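PDB 6I20: Aureochrome1-like protein from Ochromonas danica, which probably senses blue light through flavin mononucleotide bound in a LOV (PAS-fold) domain, as aureochrome photoreceptors do. Local coordinates for residues F93-L97 and Y123-L128; L56-T61 and L83-R87; Q16-I20 and Y32-F37; F37-Y43 and C53-Q57. One frame throughout, in Å; residues are numbered along the deposited sequence.

Contact 1: residues F93-L97 and Y123-L128. With FMN (flavin mononucleotide), chain E.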
# COMPACT_ATOMS: atom_id res chain seq x y z
N PHE A 93 9.45 -10.29 0.77
CA PHE A 93 8.75 -10.31 2.04
C PHE A 93 7.28 -10.46 1.78
O PHE A 93 6.79 -10.04 0.74
CB PHE A 93 9.05 -9.06 2.87
CG PHE A 93 8.56 -7.77 2.29
CD1 PHE A 93 9.31 -7.10 1.33
CD2 PHE A 93 7.36 -7.19 2.69
CE1 PHE A 93 8.90 -5.89 0.79
CE2 PHE A 93 6.95 -5.98 2.15
CZ PHE A 93 7.70 -5.33 1.20
N TRP A 94 6.58 -11.02 2.76
CA TRP A 94 5.11 -11.07 2.70
C TRP A 94 4.55 -9.79 3.30
O TRP A 94 4.96 -9.39 4.39
CB TRP A 94 4.56 -12.29 3.43
CG TRP A 94 4.84 -13.56 2.70
CD1 TRP A 94 5.90 -14.40 2.86
CD2 TRP A 94 4.07 -14.08 1.62
NE1 TRP A 94 5.81 -15.44 1.97
CE2 TRP A 94 4.70 -15.27 1.19
CE3 TRP A 94 2.91 -13.66 0.97
CZ2 TRP A 94 4.19 -16.04 0.17
CZ3 TRP A 94 2.38 -14.44 0.00
CH2 TRP A 94 3.02 -15.62 -0.40
N ASN A 95 3.63 -9.18 2.58
CA ASN A 95 3.05 -7.88 2.93
C ASN A 95 1.55 -8.11 3.16
O ASN A 95 0.81 -8.45 2.25
CB ASN A 95 3.27 -6.93 1.75
CG ASN A 95 2.72 -5.53 1.93
OD1 ASN A 95 2.12 -5.22 2.95
ND2 ASN A 95 2.96 -4.67 0.94
N GLN A 96 1.09 -7.86 4.41
CA GLN A 96 -0.34 -7.71 4.68
C GLN A 96 -0.67 -6.27 4.44
O GLN A 96 -0.22 -5.37 5.19
CB GLN A 96 -0.71 -8.15 6.10
CG GLN A 96 -2.19 -8.02 6.34
CD GLN A 96 -2.57 -8.48 7.73
OE1 GLN A 96 -2.40 -9.61 8.03
NE2 GLN A 96 -3.04 -7.57 8.56
N LEU A 97 -1.35 -6.02 3.30
CA LEU A 97 -1.58 -4.72 2.75
C LEU A 97 -3.03 -4.32 2.95
O LEU A 97 -3.93 -5.05 2.59
CB LEU A 97 -1.29 -4.78 1.24
CG LEU A 97 -1.61 -3.55 0.43
CD1 LEU A 97 -0.82 -2.32 0.86
CD2 LEU A 97 -1.36 -3.83 -1.06
N TYR A 123 2.51 -17.03 8.80
CA TYR A 123 1.31 -16.18 8.98
C TYR A 123 0.62 -16.01 7.62
O TYR A 123 -0.62 -16.11 7.56
CB TYR A 123 1.67 -14.84 9.61
CG TYR A 123 0.51 -13.88 9.74
CD1 TYR A 123 0.07 -13.15 8.64
CD2 TYR A 123 -0.12 -13.64 10.96
CE1 TYR A 123 -0.97 -12.26 8.71
CE2 TYR A 123 -1.16 -12.74 11.04
CZ TYR A 123 -1.60 -12.04 9.92
OH TYR A 123 -2.64 -11.14 10.04
N ALA A 124 1.39 -15.75 6.58
CA ALA A 124 0.85 -15.55 5.24
C ALA A 124 0.09 -16.77 4.75
O ALA A 124 -1.02 -16.65 4.21
CB ALA A 124 1.96 -15.17 4.25
N LYS A 125 0.66 -17.96 4.93
CA LYS A 125 -0.01 -19.18 4.47
C LYS A 125 -1.34 -19.41 5.20
O LYS A 125 -2.36 -19.76 4.57
CB LYS A 125 0.89 -20.40 4.60
CG LYS A 125 2.14 -20.41 3.73
CD LYS A 125 1.95 -20.05 2.24
CE LYS A 125 2.38 -18.64 1.87
NZ LYS A 125 3.86 -18.58 2.01
N ALA A 126 -1.34 -19.14 6.49
CA ALA A 126 -2.57 -19.27 7.29
C ALA A 126 -3.63 -18.24 6.86
O ALA A 126 -4.80 -18.57 6.73
CB ALA A 126 -2.28 -19.11 8.78
N PHE A 127 -3.19 -17.02 6.57
CA PHE A 127 -4.11 -15.98 6.14
C PHE A 127 -4.77 -16.38 4.82
O PHE A 127 -5.97 -16.24 4.65
CB PHE A 127 -3.38 -14.62 6.04
CG PHE A 127 -4.23 -13.48 5.54
CD1 PHE A 127 -4.56 -13.34 4.19
CD2 PHE A 127 -4.66 -12.49 6.42
CE1 PHE A 127 -5.34 -12.31 3.73
CE2 PHE A 127 -5.40 -11.41 5.96
CZ PHE A 127 -5.77 -11.33 4.62
N LEU A 128 -3.94 -16.82 3.86
CA LEU A 128 -4.45 -17.17 2.55
C LEU A 128 -5.38 -18.37 2.57
O LEU A 128 -6.40 -18.40 1.88
CB LEU A 128 -3.25 -17.37 1.60
CG LEU A 128 -2.43 -16.08 1.33
CD1 LEU A 128 -1.09 -16.43 0.66
CD2 LEU A 128 -3.21 -15.09 0.49
N1 FMN E . 0.78 -3.11 -4.29
C2 FMN E . 1.74 -3.84 -3.68
O2 FMN E . 2.13 -4.89 -4.24
N3 FMN E . 2.32 -3.48 -2.51
C4 FMN E . 1.94 -2.35 -1.83
O4 FMN E . 2.45 -2.09 -0.71
C4A FMN E . 0.95 -1.53 -2.45
N5 FMN E . 0.55 -0.37 -1.83
C5A FMN E . -0.46 0.33 -2.41
C6 FMN E . -0.92 1.52 -1.80
C7 FMN E . -1.92 2.26 -2.34
C7M FMN E . -2.43 3.53 -1.63
C8 FMN E . -2.55 1.86 -3.57
C8M FMN E . -3.66 2.65 -4.16
C9 FMN E . -2.11 0.71 -4.18
C9A FMN E . -1.11 -0.08 -3.64
N10 FMN E . -0.62 -1.23 -4.31
C10 FMN E . 0.34 -1.98 -3.69
C1' FMN E . -1.29 -1.76 -5.50
C2' FMN E . -0.78 -1.24 -6.84
O2' FMN E . -0.41 0.14 -6.69
C3' FMN E . -1.89 -1.35 -7.88
O3' FMN E . -3.08 -0.68 -7.45
C4' FMN E . -2.25 -2.77 -8.28
O4' FMN E . -1.04 -3.44 -8.67
C5' FMN E . -3.22 -2.76 -9.50
O5' FMN E . -2.86 -1.70 -10.44
P FMN E . -3.30 -1.91 -11.98
O1P FMN E . -2.75 -0.75 -12.72
O2P FMN E . -2.74 -3.20 -12.40
O3P FMN E . -4.82 -1.93 -11.91
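A124 sets its CB over one face of the W94 indole, 3.5 Å from W94 CD2 and offset toward the rim, in a CH-pi contact with the five-membered ring. K125 comes to the benzo side of the same indole. Its chain bends at chi2, chi3 and chi4, and this brings K125 NZ within 3.2 Å of W94 CZ2. The two side chains cross at about a right angle. L128 CD1 adds a looser touch on W94 CZ3, at 4.1 Å. In Q96, CG anti to the backbone N (chi1 -179°) and an extended chain carry OE1 out to the helix. There Y123 OH donates a short bond of 2.5 Å to Q96 OE1. The hydroxyl lies in the carbonyl plane, on a lone pair, and the amide and ring planes are 35° apart. N95, between W94 and Q96, points away from helix 121-130. N95 ND2 gives FMN O4 a weak bond of 3.1 Å and also donates to N85 OD1. Across these two segments the helix packs on the W94 indole through A124, K125 and L128, and Y123 adds one polar bond to Q96. The strand thus has mixed chemistry: W94 and Q96 serve the helix, N95 and L97 the flavin.

Contact 2: residues L56-T61 and L83-R87. With FMN (flavin mononucleotide), chain E.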
# COMPACT_ATOMS: atom_id res chain seq x y z
N LEU A 56 6.67 -2.82 -6.32
CA LEU A 56 6.94 -3.83 -5.27
C LEU A 56 6.63 -5.26 -5.68
O LEU A 56 6.98 -6.19 -4.98
CB LEU A 56 6.21 -3.47 -3.99
CG LEU A 56 6.62 -2.19 -3.31
CD1 LEU A 56 5.77 -1.96 -2.07
CD2 LEU A 56 8.10 -2.18 -2.93
N GLN A 57 5.99 -5.43 -6.84
CA GLN A 57 5.56 -6.77 -7.26
C GLN A 57 6.60 -7.40 -8.19
O GLN A 57 7.36 -6.69 -8.84
CB GLN A 57 4.22 -6.67 -7.96
CG GLN A 57 3.12 -6.10 -7.05
CD GLN A 57 1.90 -5.60 -7.80
OE1 GLN A 57 1.72 -5.87 -9.00
NE2 GLN A 57 1.02 -4.88 -7.07
N GLY A 58 6.58 -8.71 -8.25
CA GLY A 58 7.54 -9.44 -9.08
C GLY A 58 7.02 -10.79 -9.45
O GLY A 58 5.83 -11.10 -9.27
N PRO A 59 7.88 -11.65 -10.00
CA PRO A 59 7.42 -12.90 -10.60
C PRO A 59 6.71 -13.85 -9.67
O PRO A 59 5.87 -14.61 -10.13
CB PRO A 59 8.72 -13.55 -11.09
CG PRO A 59 9.61 -12.44 -11.30
CD PRO A 59 9.31 -11.38 -10.30
N GLU A 60 7.05 -13.84 -8.39
CA GLU A 60 6.36 -14.75 -7.47
C GLU A 60 5.17 -14.11 -6.76
O GLU A 60 4.50 -14.79 -6.01
CB GLU A 60 7.34 -15.38 -6.53
CG GLU A 60 8.30 -16.26 -7.33
CD GLU A 60 9.11 -17.20 -6.50
OE1 GLU A 60 10.32 -16.96 -6.33
OE2 GLU A 60 8.54 -18.20 -6.06
N THR A 61 4.85 -12.86 -7.07
CA THR A 61 3.62 -12.24 -6.56
C THR A 61 2.42 -12.86 -7.25
O THR A 61 2.41 -13.03 -8.45
CB THR A 61 3.64 -10.74 -6.88
OG1 THR A 61 4.83 -10.14 -6.36
CG2 THR A 61 2.43 -10.03 -6.29
N LEU A 83 0.29 -10.49 0.13
CA LEU A 83 0.98 -10.82 -1.13
C LEU A 83 2.47 -10.65 -0.98
O LEU A 83 2.96 -9.94 -0.12
CB LEU A 83 0.42 -10.00 -2.29
CG LEU A 83 0.93 -8.58 -2.52
CD1 LEU A 83 0.29 -7.98 -3.78
CD2 LEU A 83 0.66 -7.64 -1.35
N LEU A 84 3.19 -11.33 -1.89
CA LEU A 84 4.64 -11.27 -1.88
C LEU A 84 5.12 -10.00 -2.57
O LEU A 84 4.68 -9.70 -3.67
CB LEU A 84 5.20 -12.51 -2.57
CG LEU A 84 6.69 -12.75 -2.33
CD1 LEU A 84 6.95 -13.26 -0.92
CD2 LEU A 84 7.27 -13.71 -3.37
N ASN A 85 6.01 -9.29 -1.90
CA ASN A 85 6.59 -8.08 -2.46
C ASN A 85 8.12 -8.19 -2.41
O ASN A 85 8.70 -9.07 -1.78
CB ASN A 85 6.15 -6.83 -1.69
CG ASN A 85 4.81 -6.25 -2.09
OD1 ASN A 85 4.42 -5.24 -1.47
ND2 ASN A 85 4.14 -6.75 -3.13
N TYR A 86 8.74 -7.29 -3.17
CA TYR A 86 10.17 -7.28 -3.44
C TYR A 86 10.77 -5.93 -3.02
O TYR A 86 10.24 -4.86 -3.37
CB TYR A 86 10.43 -7.43 -4.95
CG TYR A 86 10.12 -8.82 -5.48
CD1 TYR A 86 8.81 -9.24 -5.65
CD2 TYR A 86 11.14 -9.69 -5.84
CE1 TYR A 86 8.52 -10.50 -6.13
CE2 TYR A 86 10.85 -10.94 -6.35
CZ TYR A 86 9.52 -11.34 -6.47
OH TYR A 86 9.15 -12.62 -6.94
N ARG A 87 11.89 -6.00 -2.29
CA ARG A 87 12.65 -4.80 -1.94
C ARG A 87 13.51 -4.38 -3.12
O ARG A 87 13.69 -5.13 -4.10
CB ARG A 87 13.54 -5.07 -0.73
CG ARG A 87 12.76 -5.50 0.50
CD ARG A 87 13.63 -5.44 1.74
NE ARG A 87 12.94 -5.86 2.95
CZ ARG A 87 12.74 -7.13 3.30
NH1 ARG A 87 13.19 -8.12 2.53
NH2 ARG A 87 12.10 -7.42 4.43
N1 FMN E . 0.78 -3.11 -4.29
C2 FMN E . 1.74 -3.84 -3.68
O2 FMN E . 2.13 -4.89 -4.24
N3 FMN E . 2.32 -3.48 -2.51
C4 FMN E . 1.94 -2.35 -1.83
O4 FMN E . 2.45 -2.09 -0.71
C4A FMN E . 0.95 -1.53 -2.45
N5 FMN E . 0.55 -0.37 -1.83
C5A FMN E . -0.46 0.33 -2.41
C6 FMN E . -0.92 1.52 -1.80
C7 FMN E . -1.92 2.26 -2.34
C7M FMN E . -2.43 3.53 -1.63
C8 FMN E . -2.55 1.86 -3.57
C8M FMN E . -3.66 2.65 -4.16
C9 FMN E . -2.11 0.71 -4.18
C9A FMN E . -1.11 -0.08 -3.64
N10 FMN E . -0.62 -1.23 -4.31
C10 FMN E . 0.34 -1.98 -3.69
C1' FMN E . -1.29 -1.76 -5.50
C2' FMN E . -0.78 -1.24 -6.84
O2' FMN E . -0.41 0.14 -6.69
C3' FMN E . -1.89 -1.35 -7.88
O3' FMN E . -3.08 -0.68 -7.45
C4' FMN E . -2.25 -2.77 -8.28
O4' FMN E . -1.04 -3.44 -8.67
C5' FMN E . -3.22 -2.76 -9.50
O5' FMN E . -2.86 -1.70 -10.44
P FMN E . -3.30 -1.91 -11.98
O1P FMN E . -2.75 -0.75 -12.72
O2P FMN E . -2.74 -3.20 -12.40
O3P FMN E . -4.82 -1.93 -11.91
O HOH W 1 11.03 -14.42 -6.96
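L56 and Y86 pair through one backbone bond, Y86 N to L56 O at 2.8 Å, and the loop 56-61 then folds into a type I beta turn from G58 to T61 beside strand 79-86. The Y86 ring lies along the turn, with L56 O and T61 OG1 at its edge. With CG anti to the carbonyl carbon (chi1 -71°), the ring extends along the loop and Y86 CE1 comes to 3.3 Å from G58 CA. At the far end Y86 OH accepts from E60 N, 2.8 Å away and at an angle of 158°. A water joins the same hydroxyl to E60 OE1. T61 OG1 is used twice: it accepts from G58 N and donates to L84 O at 2.7 Å. L84 O also accepts from N85 ND2, which comes from the opposite face of the carbonyl plane. The N85 amide then meets the flavin. FMN N3 donates to N85 OD1 at 2.9 Å, almost straight at 177°, and N85 ND2 donates to FMN O2 at 3.0 Å. Q57 lies alongside, pointing the same way, and Q57 NE2 donates to FMN O2 and to FMN O4', each at 3.0 Å. Bonds at both ends of the N85 amide fix which way round it sits. It offers an acceptor and a donor that match the N3-H and O2 of the flavin.

Contact 3: residues Q16-I20 and Y32-F37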
# COMPACT_ATOMS: atom_id res chain seq x y z
N GLN A 16 4.63 4.20 11.46
CA GLN A 16 4.15 3.08 10.69
C GLN A 16 4.52 3.14 9.23
O GLN A 16 5.10 4.13 8.76
CB GLN A 16 2.63 2.96 10.89
CG GLN A 16 2.24 2.78 12.35
CD GLN A 16 2.82 1.52 12.97
OE1 GLN A 16 2.63 0.42 12.46
NE2 GLN A 16 3.54 1.67 14.08
N ASN A 17 4.23 2.06 8.50
CA ASN A 17 4.63 1.94 7.08
C ASN A 17 3.39 2.24 6.25
O ASN A 17 2.43 1.50 6.29
CB ASN A 17 5.07 0.51 6.72
CG ASN A 17 6.12 -0.02 7.63
OD1 ASN A 17 6.95 0.73 8.15
ND2 ASN A 17 6.10 -1.32 7.86
N PHE A 18 3.41 3.31 5.47
CA PHE A 18 2.27 3.62 4.66
C PHE A 18 2.66 4.55 3.54
O PHE A 18 3.70 5.22 3.59
CB PHE A 18 1.12 4.23 5.52
CG PHE A 18 1.43 5.60 6.06
CD1 PHE A 18 2.13 5.73 7.26
CD2 PHE A 18 1.09 6.76 5.35
CE1 PHE A 18 2.45 6.98 7.77
CE2 PHE A 18 1.42 8.02 5.87
CZ PHE A 18 2.13 8.12 7.05
N VAL A 19 1.76 4.60 2.55
CA VAL A 19 1.82 5.55 1.45
C VAL A 19 0.43 6.12 1.20
O VAL A 19 -0.58 5.53 1.60
CB VAL A 19 2.33 4.92 0.12
CG1 VAL A 19 3.73 4.39 0.30
CG2 VAL A 19 1.41 3.87 -0.38
N ILE A 20 0.41 7.28 0.56
CA ILE A 20 -0.81 7.93 0.08
C ILE A 20 -0.67 8.07 -1.44
O ILE A 20 0.38 8.54 -1.91
CB ILE A 20 -0.95 9.35 0.70
CG1 ILE A 20 -0.80 9.27 2.23
CG2 ILE A 20 -2.28 9.94 0.30
CD1 ILE A 20 -1.84 8.40 2.89
N TYR A 32 2.88 10.60 -1.05
CA TYR A 32 3.48 10.71 0.27
C TYR A 32 3.90 9.28 0.65
O TYR A 32 3.11 8.33 0.46
CB TYR A 32 2.47 11.24 1.32
CG TYR A 32 3.13 11.49 2.65
CD1 TYR A 32 3.25 10.46 3.58
CD2 TYR A 32 3.67 12.75 2.95
CE1 TYR A 32 3.93 10.67 4.80
CE2 TYR A 32 4.33 12.98 4.14
CZ TYR A 32 4.47 11.93 5.05
OH TYR A 32 5.13 12.19 6.24
N ALA A 33 5.10 9.12 1.20
CA ALA A 33 5.55 7.80 1.70
C ALA A 33 6.21 7.99 3.02
O ALA A 33 7.02 8.89 3.20
CB ALA A 33 6.53 7.15 0.72
N SER A 34 5.84 7.14 3.98
CA SER A 34 6.44 7.25 5.31
C SER A 34 7.84 6.71 5.39
O SER A 34 8.25 5.85 4.59
CB SER A 34 5.61 6.54 6.37
OG SER A 34 5.73 5.13 6.27
N GLN A 35 8.60 7.14 6.38
CA GLN A 35 9.91 6.59 6.63
C GLN A 35 9.90 5.09 6.78
O GLN A 35 10.79 4.42 6.29
CB GLN A 35 10.57 7.25 7.87
CG GLN A 35 11.98 6.71 8.14
CD GLN A 35 12.94 7.00 7.02
OE1 GLN A 35 13.16 8.18 6.72
NE2 GLN A 35 13.47 5.94 6.35
N GLY A 36 8.89 4.56 7.44
CA GLY A 36 8.79 3.12 7.64
C GLY A 36 8.68 2.38 6.32
O GLY A 36 9.26 1.31 6.17
N PHE A 37 7.89 2.92 5.40
CA PHE A 37 7.78 2.33 4.06
C PHE A 37 9.13 2.31 3.36
O PHE A 37 9.53 1.31 2.73
CB PHE A 37 6.78 3.09 3.22
CG PHE A 37 6.62 2.58 1.81
CD1 PHE A 37 5.74 1.56 1.52
CD2 PHE A 37 7.34 3.15 0.78
CE1 PHE A 37 5.58 1.09 0.23
CE2 PHE A 37 7.17 2.67 -0.52
CZ PHE A 37 6.29 1.67 -0.80
O HOH W 2 7.19 5.72 9.50
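The beta hairpin of strands 18-21 and 30-33 runs straight into helix 35-41, and S34 at the N-cap ties the two together through Q16 and F18. S34 OG sits between the backbone N and the carbonyl carbon (chi1 74°). From there S34 OG donates to Q16 O at 2.8 Å, on a lone pair in the carbonyl plane. S34 OG also accepts from F18 N at 3.1 Å and from F37 N at 3.2 Å, the capping bond. S34 N returns a bond to F18 O of 2.9 Å. Further along, V19 and A33 form a non-hydrogen-bonded antiparallel pair. I20 and Y32 form a hydrogen-bonded one, with I20 N to Y32 O at 2.9 Å and a weak return bond. On the face of F18 and Y32, S34 CB lies over the F18 ring in a CH-pi contact. The Y32 ring is nearly parallel to that of F18, at 14°, but slid away so that they barely overlap. On the other face V19 CG1 stands over the centre of the F37 ring, 3.5 Å from its centroid. V19 also touches FMN. A beta hairpin leading into a helix is the usual start of the PAS fold; here S34 caps that helix.

Contact 4: residues F37-Y43 and C53-Q57. With FMN (flavin mononucleotide), chain E; EDO (1,2-ethanediol), chain G.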
# COMPACT_ATOMS: atom_id res chain seq x y z
N PHE A 37 7.89 2.92 5.40
CA PHE A 37 7.78 2.33 4.06
C PHE A 37 9.13 2.31 3.36
O PHE A 37 9.53 1.31 2.73
CB PHE A 37 6.78 3.09 3.22
CG PHE A 37 6.62 2.58 1.81
CD1 PHE A 37 5.74 1.56 1.52
CD2 PHE A 37 7.34 3.15 0.78
CE1 PHE A 37 5.58 1.09 0.23
CE2 PHE A 37 7.17 2.67 -0.52
CZ PHE A 37 6.29 1.67 -0.80
N LEU A 38 9.87 3.39 3.46
CA LEU A 38 11.19 3.48 2.84
C LEU A 38 12.12 2.45 3.43
O LEU A 38 12.89 1.80 2.71
CB LEU A 38 11.76 4.89 2.96
CG LEU A 38 10.90 6.02 2.44
CD1 LEU A 38 11.56 7.35 2.73
CD2 LEU A 38 10.54 5.87 0.97
N THR A 39 12.13 2.31 4.75
CA THR A 39 13.00 1.35 5.40
C THR A 39 12.62 -0.09 5.06
O THR A 39 13.52 -0.91 4.76
CB THR A 39 13.01 1.56 6.90
OG1 THR A 39 13.47 2.90 7.12
CG2 THR A 39 13.93 0.56 7.60
N LEU A 40 11.33 -0.37 5.04
CA LEU A 40 10.83 -1.71 4.70
C LEU A 40 11.25 -2.11 3.29
O LEU A 40 11.70 -3.23 3.08
CB LEU A 40 9.30 -1.73 4.79
CG LEU A 40 8.59 -2.96 4.23
CD1 LEU A 40 8.98 -4.19 5.05
CD2 LEU A 40 7.08 -2.70 4.25
N THR A 41 11.05 -1.22 2.34
CA THR A 41 11.23 -1.54 0.94
C THR A 41 12.64 -1.29 0.42
O THR A 41 12.99 -1.84 -0.66
CB THR A 41 10.25 -0.75 0.06
OG1 THR A 41 10.57 0.65 0.09
CG2 THR A 41 8.82 -1.02 0.44
N GLY A 42 13.46 -0.51 1.12
CA GLY A 42 14.80 -0.16 0.65
C GLY A 42 14.92 0.97 -0.35
O GLY A 42 16.03 1.29 -0.78
N TYR A 43 13.80 1.59 -0.75
CA TYR A 43 13.81 2.68 -1.71
C TYR A 43 13.97 4.01 -1.01
O TYR A 43 13.48 4.17 0.12
CB TYR A 43 12.52 2.69 -2.55
CG TYR A 43 12.44 1.54 -3.53
CD1 TYR A 43 12.97 1.65 -4.80
CD2 TYR A 43 11.87 0.32 -3.18
CE1 TYR A 43 12.91 0.60 -5.69
CE2 TYR A 43 11.81 -0.73 -4.07
CZ TYR A 43 12.35 -0.59 -5.32
OH TYR A 43 12.31 -1.63 -6.21
N CYS A 53 2.64 2.00 -6.86
CA CYS A 53 3.25 1.05 -5.93
C CYS A 53 3.47 -0.40 -6.48
O CYS A 53 4.12 -1.22 -5.83
CB CYS A 53 2.45 1.06 -4.60
SG CYS A 53 3.45 0.98 -3.11
N ARG A 54 3.02 -0.67 -7.72
CA ARG A 54 3.23 -1.97 -8.30
C ARG A 54 4.69 -2.30 -8.47
O ARG A 54 5.02 -3.46 -8.77
CB ARG A 54 2.49 -2.11 -9.63
CG ARG A 54 3.15 -1.42 -10.79
CD ARG A 54 2.47 -1.73 -12.11
NE ARG A 54 1.14 -1.17 -12.22
CZ ARG A 54 0.87 0.09 -12.55
NH1 ARG A 54 1.83 0.95 -12.85
NH2 ARG A 54 -0.39 0.50 -12.58
N PHE A 55 5.60 -1.34 -8.37
CA PHE A 55 7.03 -1.65 -8.40
C PHE A 55 7.51 -2.64 -7.34
O PHE A 55 8.60 -3.20 -7.43
CB PHE A 55 7.93 -0.38 -8.41
CG PHE A 55 7.87 0.44 -7.14
CD1 PHE A 55 8.60 0.07 -6.02
CD2 PHE A 55 7.09 1.58 -7.06
CE1 PHE A 55 8.53 0.82 -4.87
CE2 PHE A 55 7.00 2.32 -5.89
CZ PHE A 55 7.70 1.92 -4.79
N LEU A 56 6.67 -2.82 -6.32
CA LEU A 56 6.94 -3.83 -5.27
C LEU A 56 6.63 -5.26 -5.68
O LEU A 56 6.98 -6.19 -4.98
CB LEU A 56 6.21 -3.47 -3.99
CG LEU A 56 6.62 -2.19 -3.31
CD1 LEU A 56 5.77 -1.96 -2.07
CD2 LEU A 56 8.10 -2.18 -2.93
N GLN A 57 5.99 -5.43 -6.84
CA GLN A 57 5.56 -6.77 -7.26
C GLN A 57 6.60 -7.40 -8.19
O GLN A 57 7.36 -6.69 -8.84
CB GLN A 57 4.22 -6.67 -7.96
CG GLN A 57 3.12 -6.10 -7.05
CD GLN A 57 1.90 -5.60 -7.80
OE1 GLN A 57 1.72 -5.87 -9.00
NE2 GLN A 57 1.02 -4.88 -7.07
N1 FMN E . 0.78 -3.11 -4.29
C2 FMN E . 1.74 -3.84 -3.68
O2 FMN E . 2.13 -4.89 -4.24
N3 FMN E . 2.32 -3.48 -2.51
C4 FMN E . 1.94 -2.35 -1.83
O4 FMN E . 2.45 -2.09 -0.71
C4A FMN E . 0.95 -1.53 -2.45
N5 FMN E . 0.55 -0.37 -1.83
C5A FMN E . -0.46 0.33 -2.41
C6 FMN E . -0.92 1.52 -1.80
C7 FMN E . -1.92 2.26 -2.34
C7M FMN E . -2.43 3.53 -1.63
C8 FMN E . -2.55 1.86 -3.57
C8M FMN E . -3.66 2.65 -4.16
C9 FMN E . -2.11 0.71 -4.18
C9A FMN E . -1.11 -0.08 -3.64
N10 FMN E . -0.62 -1.23 -4.31
C10 FMN E . 0.34 -1.98 -3.69
C1' FMN E . -1.29 -1.76 -5.50
C2' FMN E . -0.78 -1.24 -6.84
O2' FMN E . -0.41 0.14 -6.69
C3' FMN E . -1.89 -1.35 -7.88
O3' FMN E . -3.08 -0.68 -7.45
C4' FMN E . -2.25 -2.77 -8.28
O4' FMN E . -1.04 -3.44 -8.67
C5' FMN E . -3.22 -2.76 -9.50
O5' FMN E . -2.86 -1.70 -10.44
P FMN E . -3.30 -1.91 -11.98
O1P FMN E . -2.75 -0.75 -12.72
O2P FMN E . -2.74 -3.20 -12.40
O3P FMN E . -4.82 -1.93 -11.91
C1 EDO G . 14.11 3.84 9.81
O1 EDO G . 14.75 4.52 10.90
C2 EDO G . 13.06 2.88 10.35
O2 EDO G . 11.75 3.18 9.84
O HOH W 3 10.80 -3.72 -5.78
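L56 reaches between the flavin and T41 of helix 35-41. L56 CB lies 4.2 Å from FMN N3. With CG anti to the carbonyl carbon (chi1 -64°), the two methyls face different neighbours. L56 CD1 turns to the flavin and to the aromatic core: it is 3.6 Å from FMN O4 and 3.8 Å from F37 CE1. L56 CD2 turns to the helix end, where it meets T41 CG2 at 3.6 Å and, less closely, Y43 CE2. The L56 and T41 side chains cross at about a right angle. T41 OG1 turns back to F37 O, which T41 N reaches from the opposite face of the carbonyl plane.

C53, R54, F55, L56 and Q57, with N52 before them, form the NCRFLQ motif of LOV domains. C53 is modelled in two conformers. In the one described here C53 SG lies 3.4 Å from FMN N5 and 3.6 Å from FMN C4A, consistent with the cysteine that forms the light-driven adduct in this family. In this conformer SG also makes an oblique sulfur-aromatic contact with the F37 ring. R54 NH2 donates to the phosphate oxygen FMN O1P at 2.7 Å, and R54 also forms a salt bridge with D27. F55 presents its edge to the face of Y43 in a T-shaped pair, with ring centroids 4.9 Å apart and planes at 67°. A water accepts from Y43 OH and donates to F55 O.

Contacts 3 and 4 are buried and share F37, which packs on V19 in one and on L56 and C53 in the other. Contact 2 is partly buried and shares L56 and Q57 with contact 4. Contact 1 is a surface contact, and its strand 92-103 is the sheet neighbour of strand 79-86 in contact 2. All four contacts touch the flavin, contact 3 through V19 alone. The chemistry shifts with place: contact 4 is mainly apolar across its segments, contact 2 is rich in polar bonds at the flavin edge, and contact 3 adds backbone pairing. Contact 1 joins a CH-pi contact and one tyrosine-glutamine bond on the outer face, while N95 and L97 of its strand turn to the flavin.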